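Local coordinates for protein aminopeptidase (Aneurinibacillus sp., PDB 2EK8) that probably acts as a zinc-dependent aminopeptidase of family M28, removing residues from the amino end of peptides, and carries a PA domain beside its peptidase domain, at residues G82-Y87 with A165-T170; N218-I223 with I291-G296; G226-S231 with Q299-G304. One frame throughout, in Å; residues are numbered along the deposited sequence.

Contact 1 (G82-Y87 with A165-T170); sequences GEAFTY and AAVGIT
F85 reaches across to A166, and its ring meets the neighbouring strand by an edge. With CG beside the backbone N and anti to the carbonyl carbon, chi1 of -62° brings the ring edge up to segment 165-170. F85 CD1 lies 3.3 Å from A166 O, which sits in the ring plane, so the carbonyl oxygen faces the aromatic rim. The same CD1 touches the methyl of A166, at 3.9 Å from CB, and farther along the ring CZ comes near the CA of G168, where no side chain intervenes.

The backbone pairing sets the frame for this contact. E83 and G168 form an antiparallel hydrogen-bonded pair: E83 N gives to G168 O at 3.1 Å, and G168 N returns a bond to E83 O at 2.9 Å. One residue on, A84 and V167 make a non-hydrogen-bonded pair with CA atoms 4.0 Å apart. Their side chains share one face of the sheet, A84 CB lying 4.3 Å from V167 CG1, a loose apolar touch, whereas E83 points to the other face. F85 N then binds A166 O at 3.1 Å, so this oxygen takes the amide of F85 as well as lying beside its ring. At the opposite end, I169 turns its CG2 branch to the CA of G82.

Strand 165-169 belongs to the PA domain, and the contact gives it strand 78-84 as an antiparallel partner; its other neighbour is 141-145, parallel, whose V142 and I144 bond to V167. V167 and I169 pack on L73 of strand 70-75 and on I143, and F85 meets the ring of F127, at the start of helix 127-136, with planes about 75° apart.

Contact 2 (N218-I223 with I291-G296); sequences NTNDII and IKRTIG
R293 binds the backbone of N220 through one end of its guanidinium: NH1 donates to N220 O at 2.9 Å, with an N-H...O angle of 147°. The acceptor sits near the edge of the group, somewhat tilted from its plane. A bend at chi3 (-65°) turns the guanidinium toward N220 O, and the two side chains cross at a slant, their flat groups 33° apart. NE is engaged by D289 in a salt bridge, so two sides of the guanidinium have polar partners. I222 CG1 lies over one of its faces, and I222 CD1 is 3.7 Å from NH1.

Two backbone bonds join the segments themselves. I222 N gives to R293 O at 2.9 Å, and I295 N gives to I222 O, also at 2.9 Å. I222 thereby uses both its N-H and its carbonyl on the segment 291-296, and pairs in parallel with T294, their CA atoms 4.3 Å apart.

Several other polar groups find partners nearby. T219 OG1 accepts from D221 N at 3.1 Å, an ST turn, and is also hydrogen-bonded to D261 O. T294 OG1 bonds to E290 O in the preceding helix, and I295 O takes NH1 of R322. Beside this network, I223 CG1 meets I295 CG1 at 3.6 Å, and the CG2 methyl of I295 rests against the D221 carboxylate.

Helix 288-293 passing directly into strand 294-300, which runs parallel to 222-228, is an arrangement consistent with the alpha/beta core of M28 zinc exopeptidases.

Contact 3 (G226-S231 with Q299-G304); sequences GSHHDS and QLDMVG. With ZN (zinc ion), chain C.
The H228 imidazole and the D301 carboxylate meet with planes 74° apart, and D301 comes at the edge of the ring, near its plane, where Q299 NE2 also lies. No atom of segment 299-304 stacks on a face of the imidazole. What draws them together is zinc, in the two-metal site expected of an M28 peptidase, at the ends of parallel strands 222-228 and 294-300. H228 NE2 binds the ion at 2.1 Å. D301 holds it with both oxygens, OD1 at 2.1 Å and the longer OD2 at 2.4 Å. A water 2.0 Å away and D240 complete the shell, D240 also serving a second zinc.

Farther back along the strands, L300 N bonds to G226 O at 2.8 Å. Q299, with CG anti to the backbone N (chi1 172°) and a bend at chi2, lays its amide back along G226, OE1 being 3.2 Å from G226 C without bonding G226 O. Its NE2 has S346 as main polar partner, and S346 OG also bonds to D301 OD2. A leucine in place of Q299 would probably deprive S346 of that amide partner and so weaken the second-shell hold on D301. Through its other ring nitrogen, ND1, H228 donates to D230 OD1 at 2.9 Å, meeting it from above the carboxylate plane.

Overall arrangement
From the N terminus, contact 1 comes first: it joins segments 82-87 and 165-170, closing a loop of 77 residues that holds much of the PA domain, and is complete before the others begin. Contacts 2 and 3 each bridge 67 residues and cross, because their segments alternate: 218-223, 226-231, 291-296, 299-304. Both fasten strand 222-228 to 294-300, contact 2 at the starts of the strands and contact 3 at the metal-bearing ends, with centres about 22 Å apart. Contact 1 lies about 44 Å from contact 2, centre to centre, across the chain's centre; the long strand 188-210 connects the PA and peptidase regions.

Contact 1 (G82-Y87 with A165-T170)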
ATOM      1  N   GLY A  82      -7.924  -8.581 -22.859  1.00 56.55           N
ATOM      2  CA  GLY A  82      -6.915  -8.908 -21.867  1.00 55.02           C
ATOM      3  C   GLY A  82      -6.060  -7.721 -21.474  1.00 53.73           C
ATOM      4  O   GLY A  82      -5.850  -6.802 -22.267  1.00 53.72           O
ATOM      5  N   GLU A  83      -5.560  -7.739 -20.242  1.00 52.39           N
ATOM      6  CA  GLU A  83      -4.723  -6.657 -19.743  1.00 51.02           C
ATOM      7  C   GLU A  83      -3.373  -7.169 -19.257  1.00 49.61           C
ATOM      8  O   GLU A  83      -3.301  -8.057 -18.407  1.00 49.27           O
ATOM      9  CB  GLU A  83      -5.437  -5.919 -18.609  1.00 51.30           C
ATOM     10  CG  GLU A  83      -6.723  -5.231 -19.042  1.00 53.21           C
ATOM     11  CD  GLU A  83      -7.352  -4.415 -17.931  1.00 55.51           C
ATOM     12  OE1 GLU A  83      -6.686  -3.487 -17.423  1.00 56.85           O
ATOM     13  OE2 GLU A  83      -8.511  -4.700 -17.567  1.00 56.62           O
ATOM     14  N   ALA A  84      -2.304  -6.598 -19.805  1.00 47.86           N
ATOM     15  CA  ALA A  84      -0.948  -6.987 -19.440  1.00 46.13           C
ATOM     16  C   ALA A  84      -0.632  -6.618 -17.996  1.00 44.85           C
ATOM     17  O   ALA A  84      -0.957  -5.521 -17.539  1.00 44.41           O
ATOM     18  CB  ALA A  84       0.052  -6.320 -20.376  1.00 46.31           C
ATOM     19  N   PHE A  85      -0.001  -7.541 -17.278  1.00 42.94           N
ATOM     20  CA  PHE A  85       0.368  -7.297 -15.890  1.00 41.51           C
ATOM     21  C   PHE A  85       1.495  -6.274 -15.877  1.00 40.57           C
ATOM     22  O   PHE A  85       2.282  -6.202 -16.821  1.00 40.01           O
ATOM     23  CB  PHE A  85       0.850  -8.589 -15.219  1.00 41.24           C
ATOM     24  CG  PHE A  85      -0.188  -9.672 -15.155  1.00 40.66           C
ATOM     25  CD1 PHE A  85      -0.616 -10.317 -16.311  1.00 40.70           C
ATOM     26  CD2 PHE A  85      -0.730 -10.060 -13.935  1.00 40.34           C
ATOM     27  CE1 PHE A  85      -1.566 -11.334 -16.251  1.00 39.03           C
ATOM     28  CE2 PHE A  85      -1.681 -11.076 -13.865  1.00 40.61           C
ATOM     29  CZ  PHE A  85      -2.099 -11.714 -15.027  1.00 40.23           C
ATOM     30  N   THR A  86       1.575  -5.481 -14.815  1.00 39.54           N
ATOM     31  CA  THR A  86       2.629  -4.479 -14.719  1.00 38.79           C
ATOM     32  C   THR A  86       3.984  -5.180 -14.695  1.00 37.65           C
ATOM     33  O   THR A  86       4.148  -6.214 -14.045  1.00 37.40           O
ATOM     34  CB  THR A  86       2.473  -3.616 -13.453  1.00 38.65           C
ATOM     35  OG1 THR A  86       2.647  -4.432 -12.292  1.00 40.99           O
ATOM     36  CG2 THR A  86       1.092  -2.980 -13.413  1.00 39.16           C
ATOM     37  N   TYR A  87       4.942  -4.603 -15.414  1.00 36.78           N
ATOM     38  CA  TYR A  87       6.296  -5.136 -15.539  1.00 36.31           C
ATOM     39  C   TYR A  87       6.348  -6.281 -16.541  1.00 35.89           C
ATOM     40  O   TYR A  87       7.322  -7.033 -16.601  1.00 35.38           O
ATOM     41  CB  TYR A  87       6.845  -5.588 -14.183  1.00 36.72           C
ATOM     42  CG  TYR A  87       7.086  -4.436 -13.236  1.00 36.61           C
ATOM     43  CD1 TYR A  87       6.157  -4.111 -12.249  1.00 36.72           C
ATOM     44  CD2 TYR A  87       8.224  -3.638 -13.360  1.00 37.59           C
ATOM     45  CE1 TYR A  87       6.355  -3.017 -11.408  1.00 37.48           C
ATOM     46  CE2 TYR A  87       8.431  -2.543 -12.526  1.00 36.78           C
ATOM     47  CZ  TYR A  87       7.493  -2.238 -11.553  1.00 37.98           C
ATOM     48  OH  TYR A  87       7.689  -1.152 -10.731  1.00 37.12           O
ATOM     49  N   ALA A 165       6.085 -11.931 -21.802  1.00 31.78           N
ATOM     50  CA  ALA A 165       4.819 -11.207 -21.819  1.00 31.57           C
ATOM     51  C   ALA A 165       3.742 -11.976 -21.062  1.00 31.79           C
ATOM     52  O   ALA A 165       3.604 -13.190 -21.218  1.00 31.11           O
ATOM     53  CB  ALA A 165       4.377 -10.959 -23.252  1.00 31.62           C
ATOM     54  N   ALA A 166       2.983 -11.263 -20.237  1.00 32.33           N
ATOM     55  CA  ALA A 166       1.920 -11.878 -19.458  1.00 32.73           C
ATOM     56  C   ALA A 166       0.671 -11.008 -19.496  1.00 33.74           C
ATOM     57  O   ALA A 166       0.732  -9.810 -19.225  1.00 33.43           O
ATOM     58  CB  ALA A 166       2.376 -12.077 -18.016  1.00 32.39           C
ATOM     59  N   VAL A 167      -0.460 -11.617 -19.836  1.00 34.25           N
ATOM     60  CA  VAL A 167      -1.728 -10.901 -19.907  1.00 35.70           C
ATOM     61  C   VAL A 167      -2.805 -11.638 -19.120  1.00 36.83           C
ATOM     62  O   VAL A 167      -2.814 -12.868 -19.065  1.00 36.28           O
ATOM     63  CB  VAL A 167      -2.199 -10.741 -21.369  1.00 35.48           C
ATOM     64  CG1 VAL A 167      -1.152  -9.983 -22.168  1.00 35.58           C
ATOM     65  CG2 VAL A 167      -2.457 -12.106 -21.990  1.00 36.52           C
ATOM     66  N   GLY A 168      -3.708 -10.879 -18.508  1.00 38.10           N
ATOM     67  CA  GLY A 168      -4.770 -11.485 -17.727  1.00 39.90           C
ATOM     68  C   GLY A 168      -6.125 -11.425 -18.404  1.00 41.11           C
ATOM     69  O   GLY A 168      -6.384 -10.536 -19.215  1.00 41.47           O
ATOM     70  N   ILE A 169      -6.987 -12.382 -18.074  1.00 42.43           N
ATOM     71  CA  ILE A 169      -8.331 -12.446 -18.639  1.00 43.47           C
ATOM     72  C   ILE A 169      -9.322 -12.900 -17.573  1.00 44.61           C
ATOM     73  O   ILE A 169      -8.946 -13.564 -16.607  1.00 44.46           O
ATOM     74  CB  ILE A 169      -8.396 -13.420 -19.839  1.00 43.48           C
ATOM     75  CG1 ILE A 169      -7.875 -14.798 -19.428  1.00 43.32           C
ATOM     76  CG2 ILE A 169      -7.588 -12.866 -21.001  1.00 43.47           C
ATOM     77  CD1 ILE A 169      -7.986 -15.847 -20.522  1.00 43.01           C
ATOM     78  N   THR A 170     -10.588 -12.540 -17.756  1.00 46.52           N
ATOM     79  CA  THR A 170     -11.633 -12.890 -16.802  1.00 48.26           C
ATOM     80  C   THR A 170     -11.801 -14.397 -16.627  1.00 49.09           C
ATOM     81  O   THR A 170     -11.376 -15.187 -17.471  1.00 49.34           O
ATOM     82  CB  THR A 170     -12.987 -12.284 -17.220  1.00 48.57           C
ATOM     83  OG1 THR A 170     -13.948 -12.493 -16.176  1.00 49.27           O
ATOM     84  CG2 THR A 170     -13.485 -12.931 -18.504  1.00 49.03           C
TER

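Contact 2 (N218-I223 with I291-G296)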
ATOM      1  N   ASN A 218      12.514  12.110  30.240  1.00 29.35           N
ATOM      2  CA  ASN A 218      12.732  11.594  28.891  1.00 27.37           C
ATOM      3  C   ASN A 218      13.097  10.118  28.832  1.00 25.92           C
ATOM      4  O   ASN A 218      13.921   9.631  29.604  1.00 25.37           O
ATOM      5  CB  ASN A 218      13.805  12.404  28.157  1.00 27.75           C
ATOM      6  CG  ASN A 218      13.290  13.737  27.663  1.00 28.43           C
ATOM      7  OD1 ASN A 218      12.096  13.897  27.408  1.00 28.21           O
ATOM      8  ND2 ASN A 218      14.192  14.701  27.503  1.00 29.73           N
ATOM      9  N   THR A 219      12.460   9.405  27.911  1.00 23.47           N
ATOM     10  CA  THR A 219      12.728   7.988  27.721  1.00 21.30           C
ATOM     11  C   THR A 219      13.541   7.900  26.435  1.00 20.95           C
ATOM     12  O   THR A 219      13.795   8.916  25.783  1.00 20.94           O
ATOM     13  CB  THR A 219      11.429   7.179  27.518  1.00 21.87           C
ATOM     14  OG1 THR A 219      10.903   7.440  26.209  1.00 20.01           O
ATOM     15  CG2 THR A 219      10.386   7.570  28.557  1.00 20.75           C
ATOM     16  N   ASN A 220      13.953   6.695  26.073  1.00 20.38           N
ATOM     17  CA  ASN A 220      14.704   6.517  24.842  1.00 20.94           C
ATOM     18  C   ASN A 220      13.789   5.830  23.830  1.00 19.82           C
ATOM     19  O   ASN A 220      14.255   5.303  22.818  1.00 19.47           O
ATOM     20  CB  ASN A 220      15.964   5.682  25.097  1.00 22.86           C
ATOM     21  CG  ASN A 220      15.659   4.223  25.360  1.00 25.78           C
ATOM     22  OD1 ASN A 220      14.620   3.883  25.920  1.00 29.51           O
ATOM     23  ND2 ASN A 220      16.580   3.349  24.968  1.00 32.13           N
ATOM     24  N   ASP A 221      12.483   5.855  24.107  1.00 17.63           N
ATOM     25  CA  ASP A 221      11.492   5.234  23.223  1.00 16.92           C
ATOM     26  C   ASP A 221      11.260   6.037  21.948  1.00 15.03           C
ATOM     27  O   ASP A 221      11.414   7.259  21.926  1.00 16.00           O
ATOM     28  CB  ASP A 221      10.130   5.078  23.917  1.00 16.63           C
ATOM     29  CG  ASP A 221      10.149   4.101  25.076  1.00 19.74           C
ATOM     30  OD1 ASP A 221      11.082   3.280  25.175  1.00 19.43           O
ATOM     31  OD2 ASP A 221       9.201   4.152  25.888  1.00 18.85           O
ATOM     32  N   ILE A 222      10.871   5.334  20.891  1.00 13.62           N
ATOM     33  CA  ILE A 222      10.583   5.954  19.605  1.00 13.90           C
ATOM     34  C   ILE A 222       9.226   5.483  19.097  1.00 12.50           C
ATOM     35  O   ILE A 222       8.892   4.303  19.204  1.00 12.67           O
ATOM     36  CB  ILE A 222      11.609   5.552  18.521  1.00 13.55           C
ATOM     37  CG1 ILE A 222      13.034   5.827  19.002  1.00 19.18           C
ATOM     38  CG2 ILE A 222      11.304   6.291  17.220  1.00 14.19           C
ATOM     39  CD1 ILE A 222      13.292   7.245  19.379  1.00 24.77           C
ATOM     40  N   ILE A 223       8.443   6.411  18.558  1.00 13.01           N
ATOM     41  CA  ILE A 223       7.162   6.058  17.967  1.00 13.30           C
ATOM     42  C   ILE A 223       7.154   6.671  16.573  1.00 12.95           C
ATOM     43  O   ILE A 223       7.531   7.824  16.391  1.00 11.61           O
ATOM     44  CB  ILE A 223       5.957   6.606  18.750  1.00 13.39           C
ATOM     45  CG1 ILE A 223       5.830   5.875  20.093  1.00 14.15           C
ATOM     46  CG2 ILE A 223       4.686   6.425  17.925  1.00 15.03           C
ATOM     47  CD1 ILE A 223       4.587   6.250  20.891  1.00 14.22           C
ATOM     48  N   ILE A 291      15.824   0.221  16.081  1.00 13.34           N
ATOM     49  CA  ILE A 291      14.800  -0.800  15.935  1.00 14.87           C
ATOM     50  C   ILE A 291      14.320  -1.304  17.294  1.00 15.41           C
ATOM     51  O   ILE A 291      13.120  -1.447  17.517  1.00 14.77           O
ATOM     52  CB  ILE A 291      15.317  -1.993  15.097  1.00 14.65           C
ATOM     53  CG1 ILE A 291      15.577  -1.535  13.656  1.00 15.19           C
ATOM     54  CG2 ILE A 291      14.292  -3.132  15.102  1.00 14.13           C
ATOM     55  CD1 ILE A 291      16.344  -2.541  12.821  1.00 16.77           C
ATOM     56  N   LYS A 292      15.245  -1.559  18.213  1.00 16.03           N
ATOM     57  CA  LYS A 292      14.839  -2.064  19.520  1.00 17.26           C
ATOM     58  C   LYS A 292      14.110  -1.013  20.358  1.00 16.73           C
ATOM     59  O   LYS A 292      13.305  -1.358  21.223  1.00 16.85           O
ATOM     60  CB  LYS A 292      16.048  -2.603  20.299  1.00 18.27           C
ATOM     61  CG  LYS A 292      16.949  -1.553  20.910  1.00 24.20           C
ATOM     62  CD  LYS A 292      17.981  -2.206  21.823  1.00 30.05           C
ATOM     63  CE  LYS A 292      18.799  -1.173  22.582  1.00 34.36           C
ATOM     64  NZ  LYS A 292      19.835  -1.812  23.444  1.00 35.32           N
ATOM     65  N   ARG A 293      14.376   0.262  20.091  1.00 15.87           N
ATOM     66  CA  ARG A 293      13.748   1.342  20.847  1.00 15.54           C
ATOM     67  C   ARG A 293      12.413   1.834  20.291  1.00 15.04           C
ATOM     68  O   ARG A 293      11.712   2.606  20.950  1.00 14.00           O
ATOM     69  CB  ARG A 293      14.708   2.524  20.965  1.00 16.83           C
ATOM     70  CG  ARG A 293      15.931   2.229  21.814  1.00 17.29           C
ATOM     71  CD  ARG A 293      16.755   3.484  22.039  1.00 23.65           C
ATOM     72  NE  ARG A 293      17.332   4.010  20.806  1.00 24.34           N
ATOM     73  CZ  ARG A 293      17.125   5.241  20.350  1.00 26.97           C
ATOM     74  NH1 ARG A 293      16.348   6.080  21.023  1.00 27.56           N
ATOM     75  NH2 ARG A 293      17.709   5.640  19.228  1.00 24.47           N
ATOM     76  N   THR A 294      12.066   1.406  19.084  1.00 14.04           N
ATOM     77  CA  THR A 294      10.797   1.816  18.485  1.00 13.89           C
ATOM     78  C   THR A 294       9.686   0.965  19.091  1.00 13.96           C
ATOM     79  O   THR A 294       9.520  -0.209  18.743  1.00 14.59           O
ATOM     80  CB  THR A 294      10.839   1.644  16.958  1.00 13.84           C
ATOM     81  OG1 THR A 294      11.900   2.449  16.432  1.00 14.28           O
ATOM     82  CG2 THR A 294       9.524   2.094  16.329  1.00 15.97           C
ATOM     83  N   ILE A 295       8.920   1.563  19.999  1.00 13.92           N
ATOM     84  CA  ILE A 295       7.855   0.841  20.680  1.00 14.66           C
ATOM     85  C   ILE A 295       6.596   0.664  19.854  1.00 13.80           C
ATOM     86  O   ILE A 295       5.729  -0.142  20.197  1.00 14.31           O
ATOM     87  CB  ILE A 295       7.495   1.520  22.025  1.00 15.63           C
ATOM     88  CG1 ILE A 295       7.018   2.955  21.785  1.00 15.92           C
ATOM     89  CG2 ILE A 295       8.718   1.526  22.936  1.00 15.42           C
ATOM     90  CD1 ILE A 295       6.508   3.655  23.050  1.00 16.90           C
ATOM     91  N   GLY A 296       6.493   1.405  18.756  1.00 12.50           N
ATOM     92  CA  GLY A 296       5.318   1.266  17.919  1.00 11.59           C
ATOM     93  C   GLY A 296       5.336   2.120  16.670  1.00 11.47           C
ATOM     94  O   GLY A 296       5.911   3.207  16.654  1.00 10.34           O
TER

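Contact 3 (G226-S231 with Q299-G304)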
ATOM      1  N   GLY A 226       3.105   7.077  10.358  1.00  9.51           N
ATOM      2  CA  GLY A 226       3.300   7.221   8.927  1.00 10.40           C
ATOM      3  C   GLY A 226       2.087   7.157   8.029  1.00 10.59           C
ATOM      4  O   GLY A 226       0.977   6.851   8.463  1.00 11.62           O
ATOM      5  N   SER A 227       2.328   7.470   6.760  1.00 10.76           N
ATOM      6  CA  SER A 227       1.324   7.456   5.703  1.00 10.89           C
ATOM      7  C   SER A 227       2.124   7.477   4.407  1.00 11.11           C
ATOM      8  O   SER A 227       3.351   7.598   4.450  1.00 11.23           O
ATOM      9  CB  SER A 227       0.422   8.699   5.799  1.00 10.37           C
ATOM     10  OG  SER A 227       1.182   9.901   5.841  1.00 11.99           O
ATOM     11  N   HIS A 228       1.463   7.338   3.260  1.00 11.86           N
ATOM     12  CA  HIS A 228       2.195   7.395   1.999  1.00 11.96           C
ATOM     13  C   HIS A 228       1.624   8.513   1.143  1.00 11.96           C
ATOM     14  O   HIS A 228       0.406   8.734   1.119  1.00 10.48           O
ATOM     15  CB  HIS A 228       2.170   6.043   1.269  1.00 11.12           C
ATOM     16  CG  HIS A 228       0.828   5.643   0.736  1.00 11.40           C
ATOM     17  ND1 HIS A 228       0.428   5.920  -0.555  1.00 12.58           N
ATOM     18  CD2 HIS A 228      -0.174   4.925   1.296  1.00 12.15           C
ATOM     19  CE1 HIS A 228      -0.762   5.383  -0.768  1.00 10.55           C
ATOM     20  NE2 HIS A 228      -1.148   4.774   0.340  1.00 12.35           N
ATOM     21  N   HIS A 229       2.513   9.227   0.455  1.00 12.10           N
ATOM     22  CA  HIS A 229       2.099  10.363  -0.359  1.00 12.82           C
ATOM     23  C   HIS A 229       1.867  10.140  -1.846  1.00 13.11           C
ATOM     24  O   HIS A 229       1.517  11.082  -2.561  1.00 13.62           O
ATOM     25  CB  HIS A 229       3.067  11.542  -0.156  1.00 11.64           C
ATOM     26  CG  HIS A 229       4.524  11.179  -0.236  1.00 12.53           C
ATOM     27  ND1 HIS A 229       5.107  10.639  -1.363  1.00 13.19           N
ATOM     28  CD2 HIS A 229       5.524  11.333   0.664  1.00 11.18           C
ATOM     29  CE1 HIS A 229       6.404  10.477  -1.152  1.00  6.50           C
ATOM     30  NE2 HIS A 229       6.680  10.890   0.071  1.00 14.30           N
ATOM     31  N   ASP A 230       2.051   8.910  -2.316  1.00 13.16           N
ATOM     32  CA  ASP A 230       1.821   8.608  -3.726  1.00 13.31           C
ATOM     33  C   ASP A 230       0.436   7.993  -3.877  1.00 13.77           C
ATOM     34  O   ASP A 230      -0.153   7.533  -2.900  1.00 14.10           O
ATOM     35  CB  ASP A 230       2.870   7.625  -4.256  1.00 12.76           C
ATOM     36  CG  ASP A 230       2.767   6.255  -3.610  1.00 13.00           C
ATOM     37  OD1 ASP A 230       2.725   6.190  -2.362  1.00 13.33           O
ATOM     38  OD2 ASP A 230       2.733   5.244  -4.346  1.00 15.40           O
ATOM     39  N   SER A 231      -0.078   8.003  -5.104  1.00 14.83           N
ATOM     40  CA  SER A 231      -1.385   7.424  -5.405  1.00 15.31           C
ATOM     41  C   SER A 231      -1.223   6.636  -6.702  1.00 15.73           C
ATOM     42  O   SER A 231      -0.191   6.744  -7.373  1.00 15.13           O
ATOM     43  CB  SER A 231      -2.440   8.524  -5.586  1.00 14.92           C
ATOM     44  OG  SER A 231      -2.260   9.220  -6.811  1.00 15.51           O
ATOM     45  N   GLN A 299       0.403   3.302  11.174  1.00 12.22           N
ATOM     46  CA  GLN A 299       0.264   3.599   9.745  1.00 11.46           C
ATOM     47  C   GLN A 299      -1.154   4.089   9.469  1.00 12.04           C
ATOM     48  O   GLN A 299      -2.132   3.448   9.866  1.00 11.67           O
ATOM     49  CB  GLN A 299       0.540   2.354   8.890  1.00 11.30           C
ATOM     50  CG  GLN A 299       0.227   2.524   7.390  1.00 10.98           C
ATOM     51  CD  GLN A 299       1.193   3.462   6.669  1.00 12.16           C
ATOM     52  OE1 GLN A 299       2.101   4.032   7.277  1.00 13.97           O
ATOM     53  NE2 GLN A 299       0.997   3.620   5.363  1.00 13.71           N
ATOM     54  N   LEU A 300      -1.253   5.233   8.797  1.00 11.67           N
ATOM     55  CA  LEU A 300      -2.535   5.837   8.455  1.00 11.59           C
ATOM     56  C   LEU A 300      -2.725   5.723   6.943  1.00 11.84           C
ATOM     57  O   LEU A 300      -1.992   6.333   6.175  1.00 11.25           O
ATOM     58  CB  LEU A 300      -2.532   7.311   8.866  1.00 12.36           C
ATOM     59  CG  LEU A 300      -2.365   7.573  10.366  1.00 13.92           C
ATOM     60  CD1 LEU A 300      -1.749   8.944  10.597  1.00 15.93           C
ATOM     61  CD2 LEU A 300      -3.728   7.463  11.040  1.00 18.86           C
ATOM     62  N   ASP A 301      -3.707   4.939   6.520  1.00 13.00           N
ATOM     63  CA  ASP A 301      -3.956   4.753   5.094  1.00 12.96           C
ATOM     64  C   ASP A 301      -5.460   4.620   4.902  1.00 12.91           C
ATOM     65  O   ASP A 301      -6.060   3.648   5.369  1.00 12.79           O
ATOM     66  CB  ASP A 301      -3.250   3.476   4.605  1.00 13.10           C
ATOM     67  CG  ASP A 301      -3.058   3.439   3.087  1.00 15.00           C
ATOM     68  OD1 ASP A 301      -3.708   4.228   2.372  1.00 15.17           O
ATOM     69  OD2 ASP A 301      -2.257   2.605   2.606  1.00 13.44           O
ATOM     70  N   MET A 302      -6.045   5.605   4.217  1.00 12.98           N
ATOM     71  CA  MET A 302      -7.478   5.668   3.926  1.00 14.44           C
ATOM     72  C   MET A 302      -8.249   5.844   5.225  1.00 13.01           C
ATOM     73  O   MET A 302      -8.841   4.905   5.759  1.00 12.89           O
ATOM     74  CB  MET A 302      -7.904   4.409   3.155  1.00 12.80           C
ATOM     75  CG  MET A 302      -7.137   4.299   1.833  1.00 15.61           C
ATOM     76  SD  MET A 302      -7.516   2.914   0.752  1.00 17.80           S
ATOM     77  CE  MET A 302      -6.768   1.583   1.607  1.00 21.66           C
ATOM     78  N   VAL A 303      -8.242   7.080   5.715  1.00 12.29           N
ATOM     79  CA  VAL A 303      -8.877   7.416   6.979  1.00 12.86           C
ATOM     80  C   VAL A 303      -9.808   8.626   6.932  1.00 13.21           C
ATOM     81  O   VAL A 303     -10.006   9.294   7.950  1.00 13.11           O
ATOM     82  CB  VAL A 303      -7.795   7.663   8.055  1.00 11.46           C
ATOM     83  CG1 VAL A 303      -7.047   6.363   8.342  1.00 11.09           C
ATOM     84  CG2 VAL A 303      -6.802   8.726   7.573  1.00 10.96           C
ATOM     85  N   GLY A 304     -10.390   8.905   5.765  1.00 14.63           N
ATOM     86  CA  GLY A 304     -11.282  10.050   5.672  1.00 15.52           C
ATOM     87  C   GLY A 304     -12.456   9.969   4.710  1.00 17.16           C
ATOM     88  O   GLY A 304     -13.080  10.991   4.431  1.00 18.39           O
TER
HETATM   89 ZN    ZN C1002      -2.848   3.583   0.549  1.00 17.59          ZN
HETATM   90  O   HOH W   1      -2.762   1.922  -0.642  1.00 23.77           O